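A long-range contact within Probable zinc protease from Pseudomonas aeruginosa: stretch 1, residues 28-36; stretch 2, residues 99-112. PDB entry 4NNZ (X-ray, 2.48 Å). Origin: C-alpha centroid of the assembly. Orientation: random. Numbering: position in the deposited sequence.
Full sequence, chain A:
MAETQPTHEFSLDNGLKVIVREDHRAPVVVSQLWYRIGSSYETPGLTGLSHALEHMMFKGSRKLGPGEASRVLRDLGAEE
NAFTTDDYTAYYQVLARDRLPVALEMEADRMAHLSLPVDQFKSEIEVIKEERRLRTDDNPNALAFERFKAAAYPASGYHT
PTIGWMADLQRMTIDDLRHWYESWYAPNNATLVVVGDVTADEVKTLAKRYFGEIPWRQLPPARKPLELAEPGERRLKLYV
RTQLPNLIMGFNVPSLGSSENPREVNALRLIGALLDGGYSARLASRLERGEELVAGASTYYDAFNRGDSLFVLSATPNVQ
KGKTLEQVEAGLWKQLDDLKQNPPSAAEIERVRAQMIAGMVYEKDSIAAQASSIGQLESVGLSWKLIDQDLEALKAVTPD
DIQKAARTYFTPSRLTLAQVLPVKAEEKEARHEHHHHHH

Stretch 1 28-36: VVVSQLWYR
Stretch 2 99-112: RLPVALEMEADRMA

Residues 28-35 form an extended strand, with phi between -136° and -105° and psi between 121° and 151°, and residues 100-112 form a helix with Arg99 at its N-cap position. The two axes approach to 9.6 Å, and their N-to-C directions differ by 8°, so strand and helix run nearly parallel. The register follows from the closest CA pairs: Val29 CA to Leu100 CA 7.2 Å, Ser31 CA to Ala103 CA 7.6 Å, and Leu33 CA to Glu107 CA 7.5 Å. Two residues of strand thus match three or four of helix, the step that returns a helix to the same face. The CA-to-CB bonds of Val29, Ser31, Leu33 and Tyr35 point toward the helix, while those of Val30 and Gln32 point away.

Packing is the whole of the contact; no hydrogen bond crosses it, and 380 Å² is buried, both sides summed. At the N-terminal end, Val29 (chi1 73°, p) places CG1 4.1 Å from Leu100 CB, an apolar pair. Leu100 is t at chi1 and p at chi2. At the C-terminal end, Tyr35 (chi1 -74°, chi2 -82°) meets Met111, whose chi angles are t, t and p. Tyr35 CE1 lies 4.3 Å from Met111 CG, which sits at the ring edge, near its plane.

The remaining contacts pair polar atoms with carbon, or carbon with the aliphatic part of a charged residue. Ser31 (chi1 -159°, t) sets OG 3.5 Å from Leu104 CD2 and 4.3 Å from Leu100 CD1, so the hydroxyl faces two leucine methyls. The CA-to-CB bond of Leu104 points sideways, but its m, t rotamer brings the side-chain end nearer the strand. Leu33 (chi1 -174°, chi2 33°) packs CD2 against Glu107 CG at 3.9 Å. Tyr35 OH approaches Met111 CB to 3.5 Å.

Charge is paired within the helix. Glu107 (chi1 -130°, chi2 9°, chi3 -78°) and Arg110 (-139°, -155°, -77°, -57°) form a two-pronged salt bridge: Arg110 NE donates to Glu107 OE1 and Arg110 NH2 to Glu107 OE2, each at a very short 2.4 Å, with N-H...acceptor angles of 139° and 152°. Within the strand, Trp34 NE1 donates to Gln32 OE1 at 2.9 Å and 145°; these side chains lie off the helix-facing side.

Backbone bonds maintain the helical spacing: Leu104 N to Leu100 O is 3.0 Å, Glu107 N to Ala103 O 3.3 Å, and Met111 N to Glu107 O 3.2 Å. Some of the helix's backbone bonds are weak, among them Ala103 N to Arg99 O at 3.3 Å, Met106 N to Val102 O at 3.4 Å and Asp109 N to Glu105 O at 3.2 Å.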

# COMPACT_ATOMS: atom_id res chain seq x y z
N VAL A 28 -18.18 -35.75 -18.80
CA VAL A 28 -18.20 -34.72 -17.78
C VAL A 28 -17.74 -33.42 -18.36
O VAL A 28 -16.96 -33.40 -19.27
CB VAL A 28 -17.22 -35.05 -16.67
CG1 VAL A 28 -17.79 -36.11 -15.78
CG2 VAL A 28 -15.93 -35.54 -17.25
N VAL A 29 -18.22 -32.32 -17.81
CA VAL A 29 -17.76 -31.02 -18.26
C VAL A 29 -17.42 -30.10 -17.11
O VAL A 29 -18.05 -30.11 -16.10
CB VAL A 29 -18.79 -30.35 -19.17
CG1 VAL A 29 -19.97 -29.88 -18.37
CG2 VAL A 29 -18.15 -29.18 -19.86
N VAL A 30 -16.43 -29.26 -17.31
CA VAL A 30 -16.00 -28.34 -16.30
C VAL A 30 -16.37 -26.93 -16.72
O VAL A 30 -16.11 -26.54 -17.82
CB VAL A 30 -14.49 -28.55 -15.98
CG1 VAL A 30 -13.61 -27.34 -16.22
CG2 VAL A 30 -14.31 -29.03 -14.59
N SER A 31 -16.98 -26.18 -15.84
CA SER A 31 -17.33 -24.83 -16.14
C SER A 31 -16.75 -23.91 -15.12
O SER A 31 -17.05 -24.05 -13.98
CB SER A 31 -18.83 -24.69 -16.13
OG SER A 31 -19.26 -23.57 -16.85
N GLN A 32 -15.91 -22.96 -15.49
CA GLN A 32 -15.37 -22.06 -14.48
C GLN A 32 -15.65 -20.63 -14.78
O GLN A 32 -15.59 -20.26 -15.92
CB GLN A 32 -13.88 -22.20 -14.41
CG GLN A 32 -13.36 -23.55 -14.72
CD GLN A 32 -11.97 -23.71 -14.20
OE1 GLN A 32 -11.26 -22.76 -14.09
NE2 GLN A 32 -11.61 -24.90 -13.86
N LEU A 33 -15.93 -19.79 -13.78
CA LEU A 33 -16.04 -18.41 -14.24
C LEU A 33 -14.98 -17.49 -13.65
O LEU A 33 -14.90 -17.42 -12.47
CB LEU A 33 -17.42 -17.87 -13.98
CG LEU A 33 -17.77 -16.49 -14.51
CD1 LEU A 33 -17.07 -16.20 -15.80
CD2 LEU A 33 -19.24 -16.38 -14.72
N TRP A 34 -14.18 -16.78 -14.44
CA TRP A 34 -13.09 -16.02 -13.88
C TRP A 34 -13.30 -14.54 -14.03
O TRP A 34 -13.41 -14.06 -15.11
CB TRP A 34 -11.80 -16.38 -14.59
CG TRP A 34 -11.36 -17.74 -14.37
CD1 TRP A 34 -11.95 -18.85 -14.80
CD2 TRP A 34 -10.23 -18.16 -13.62
NE1 TRP A 34 -11.28 -19.92 -14.39
CE2 TRP A 34 -10.21 -19.53 -13.65
CE3 TRP A 34 -9.24 -17.50 -12.92
CZ2 TRP A 34 -9.25 -20.25 -13.03
CZ3 TRP A 34 -8.30 -18.21 -12.31
CH2 TRP A 34 -8.31 -19.57 -12.36
N TYR A 35 -13.33 -13.83 -12.93
CA TYR A 35 -13.53 -12.41 -12.93
C TYR A 35 -12.22 -11.76 -12.65
O TYR A 35 -11.50 -12.20 -11.82
CB TYR A 35 -14.48 -12.01 -11.84
CG TYR A 35 -15.92 -12.33 -12.05
CD1 TYR A 35 -16.74 -11.53 -12.81
CD2 TYR A 35 -16.48 -13.42 -11.44
CE1 TYR A 35 -18.06 -11.83 -12.97
CE2 TYR A 35 -17.80 -13.72 -11.60
CZ TYR A 35 -18.59 -12.91 -12.36
OH TYR A 35 -19.89 -13.25 -12.49
N ARG A 36 -11.89 -10.69 -13.35
CA ARG A 36 -10.65 -10.02 -13.12
C ARG A 36 -10.74 -8.98 -12.02
O ARG A 36 -10.64 -7.81 -12.26
CB ARG A 36 -10.17 -9.39 -14.39
CG ARG A 36 -9.91 -10.37 -15.49
CD ARG A 36 -9.66 -9.64 -16.77
NE ARG A 36 -10.56 -10.09 -17.80
CZ ARG A 36 -11.32 -9.29 -18.50
NH1 ARG A 36 -11.31 -7.99 -18.29
NH2 ARG A 36 -12.10 -9.78 -19.42
N ARG A 99 -25.95 -31.67 -17.61
CA ARG A 99 -26.36 -30.71 -16.61
C ARG A 99 -25.74 -29.34 -16.82
O ARG A 99 -25.90 -28.46 -16.02
CB ARG A 99 -26.05 -31.25 -15.22
CG ARG A 99 -27.26 -31.73 -14.44
CD ARG A 99 -28.30 -32.40 -15.31
NE ARG A 99 -29.58 -32.63 -14.63
CZ ARG A 99 -29.74 -33.36 -13.52
NH1 ARG A 99 -28.71 -33.96 -12.95
NH2 ARG A 99 -30.93 -33.49 -12.99
N LEU A 100 -25.05 -29.16 -17.92
CA LEU A 100 -24.32 -27.94 -18.17
C LEU A 100 -25.24 -26.75 -18.23
O LEU A 100 -24.89 -25.67 -17.77
CB LEU A 100 -23.53 -28.06 -19.45
CG LEU A 100 -22.80 -26.83 -19.94
CD1 LEU A 100 -21.95 -26.22 -18.85
CD2 LEU A 100 -21.96 -27.11 -21.14
N PRO A 101 -26.43 -26.93 -18.76
CA PRO A 101 -27.33 -25.81 -18.93
C PRO A 101 -27.68 -25.19 -17.62
O PRO A 101 -27.72 -24.01 -17.50
CB PRO A 101 -28.56 -26.49 -19.48
CG PRO A 101 -28.00 -27.55 -20.32
CD PRO A 101 -26.67 -27.93 -19.78
N VAL A 102 -27.88 -26.00 -16.61
CA VAL A 102 -28.22 -25.47 -15.32
C VAL A 102 -27.04 -24.89 -14.56
O VAL A 102 -27.20 -24.03 -13.74
CB VAL A 102 -28.97 -26.48 -14.48
CG1 VAL A 102 -28.02 -27.48 -13.87
CG2 VAL A 102 -29.70 -25.76 -13.38
N ALA A 103 -25.85 -25.37 -14.84
CA ALA A 103 -24.67 -24.78 -14.29
C ALA A 103 -24.45 -23.39 -14.82
O ALA A 103 -24.16 -22.51 -14.08
CB ALA A 103 -23.47 -25.64 -14.58
N LEU A 104 -24.58 -23.22 -16.12
CA LEU A 104 -24.38 -21.93 -16.73
C LEU A 104 -25.43 -20.96 -16.33
O LEU A 104 -25.19 -19.80 -16.29
CB LEU A 104 -24.39 -22.04 -18.23
CG LEU A 104 -23.29 -22.76 -18.95
CD1 LEU A 104 -23.51 -22.59 -20.42
CD2 LEU A 104 -21.94 -22.23 -18.57
N GLU A 105 -26.63 -21.44 -16.08
CA GLU A 105 -27.72 -20.57 -15.76
C GLU A 105 -27.53 -19.93 -14.42
O GLU A 105 -27.99 -18.83 -14.21
CB GLU A 105 -29.05 -21.33 -15.80
CG GLU A 105 -30.21 -20.66 -15.09
CD GLU A 105 -31.51 -21.39 -15.26
OE1 GLU A 105 -31.77 -22.35 -14.52
OE2 GLU A 105 -32.30 -21.01 -16.15
N MET A 106 -26.87 -20.62 -13.52
CA MET A 106 -26.76 -20.13 -12.18
C MET A 106 -25.47 -19.37 -11.96
O MET A 106 -25.33 -18.70 -10.98
CB MET A 106 -26.96 -21.24 -11.19
CG MET A 106 -25.72 -21.97 -10.79
SD MET A 106 -26.08 -23.39 -9.77
CE MET A 106 -24.60 -23.37 -8.78
N GLU A 107 -24.56 -19.46 -12.91
CA GLU A 107 -23.37 -18.66 -12.89
C GLU A 107 -23.72 -17.31 -13.46
O GLU A 107 -23.21 -16.30 -13.05
CB GLU A 107 -22.30 -19.31 -13.74
CG GLU A 107 -20.93 -19.49 -13.10
CD GLU A 107 -20.87 -19.19 -11.63
OE1 GLU A 107 -20.83 -18.02 -11.27
OE2 GLU A 107 -20.84 -20.12 -10.83
N ALA A 108 -24.61 -17.33 -14.42
CA ALA A 108 -25.19 -16.16 -15.02
C ALA A 108 -26.01 -15.42 -14.03
O ALA A 108 -26.11 -14.23 -14.11
CB ALA A 108 -26.03 -16.54 -16.21
N ASP A 109 -26.67 -16.13 -13.15
CA ASP A 109 -27.47 -15.49 -12.14
C ASP A 109 -26.62 -14.65 -11.25
O ASP A 109 -26.97 -13.57 -10.86
CB ASP A 109 -28.13 -16.54 -11.30
CG ASP A 109 -29.39 -16.06 -10.70
OD1 ASP A 109 -30.24 -15.61 -11.46
OD2 ASP A 109 -29.55 -16.13 -9.48
N ARG A 110 -25.47 -15.18 -10.92
CA ARG A 110 -24.54 -14.52 -10.08
C ARG A 110 -24.13 -13.23 -10.73
O ARG A 110 -24.05 -12.23 -10.10
CB ARG A 110 -23.33 -15.41 -9.98
CG ARG A 110 -22.71 -15.51 -8.61
CD ARG A 110 -21.25 -15.89 -8.70
NE ARG A 110 -21.10 -17.31 -8.98
CZ ARG A 110 -21.62 -18.26 -8.24
NH1 ARG A 110 -22.31 -17.94 -7.17
NH2 ARG A 110 -21.46 -19.52 -8.57
N MET A 111 -23.81 -13.29 -11.99
CA MET A 111 -23.36 -12.13 -12.70
C MET A 111 -24.43 -11.09 -12.81
O MET A 111 -24.18 -9.92 -12.74
CB MET A 111 -22.89 -12.53 -14.08
CG MET A 111 -21.96 -11.55 -14.72
SD MET A 111 -21.26 -12.27 -16.16
CE MET A 111 -22.61 -12.10 -17.26
N ALA A 112 -25.63 -11.55 -13.02
CA ALA A 112 -26.76 -10.69 -13.23
C ALA A 112 -27.18 -9.83 -12.06
O ALA A 112 -27.57 -8.70 -12.25
CB ALA A 112 -27.93 -11.50 -13.73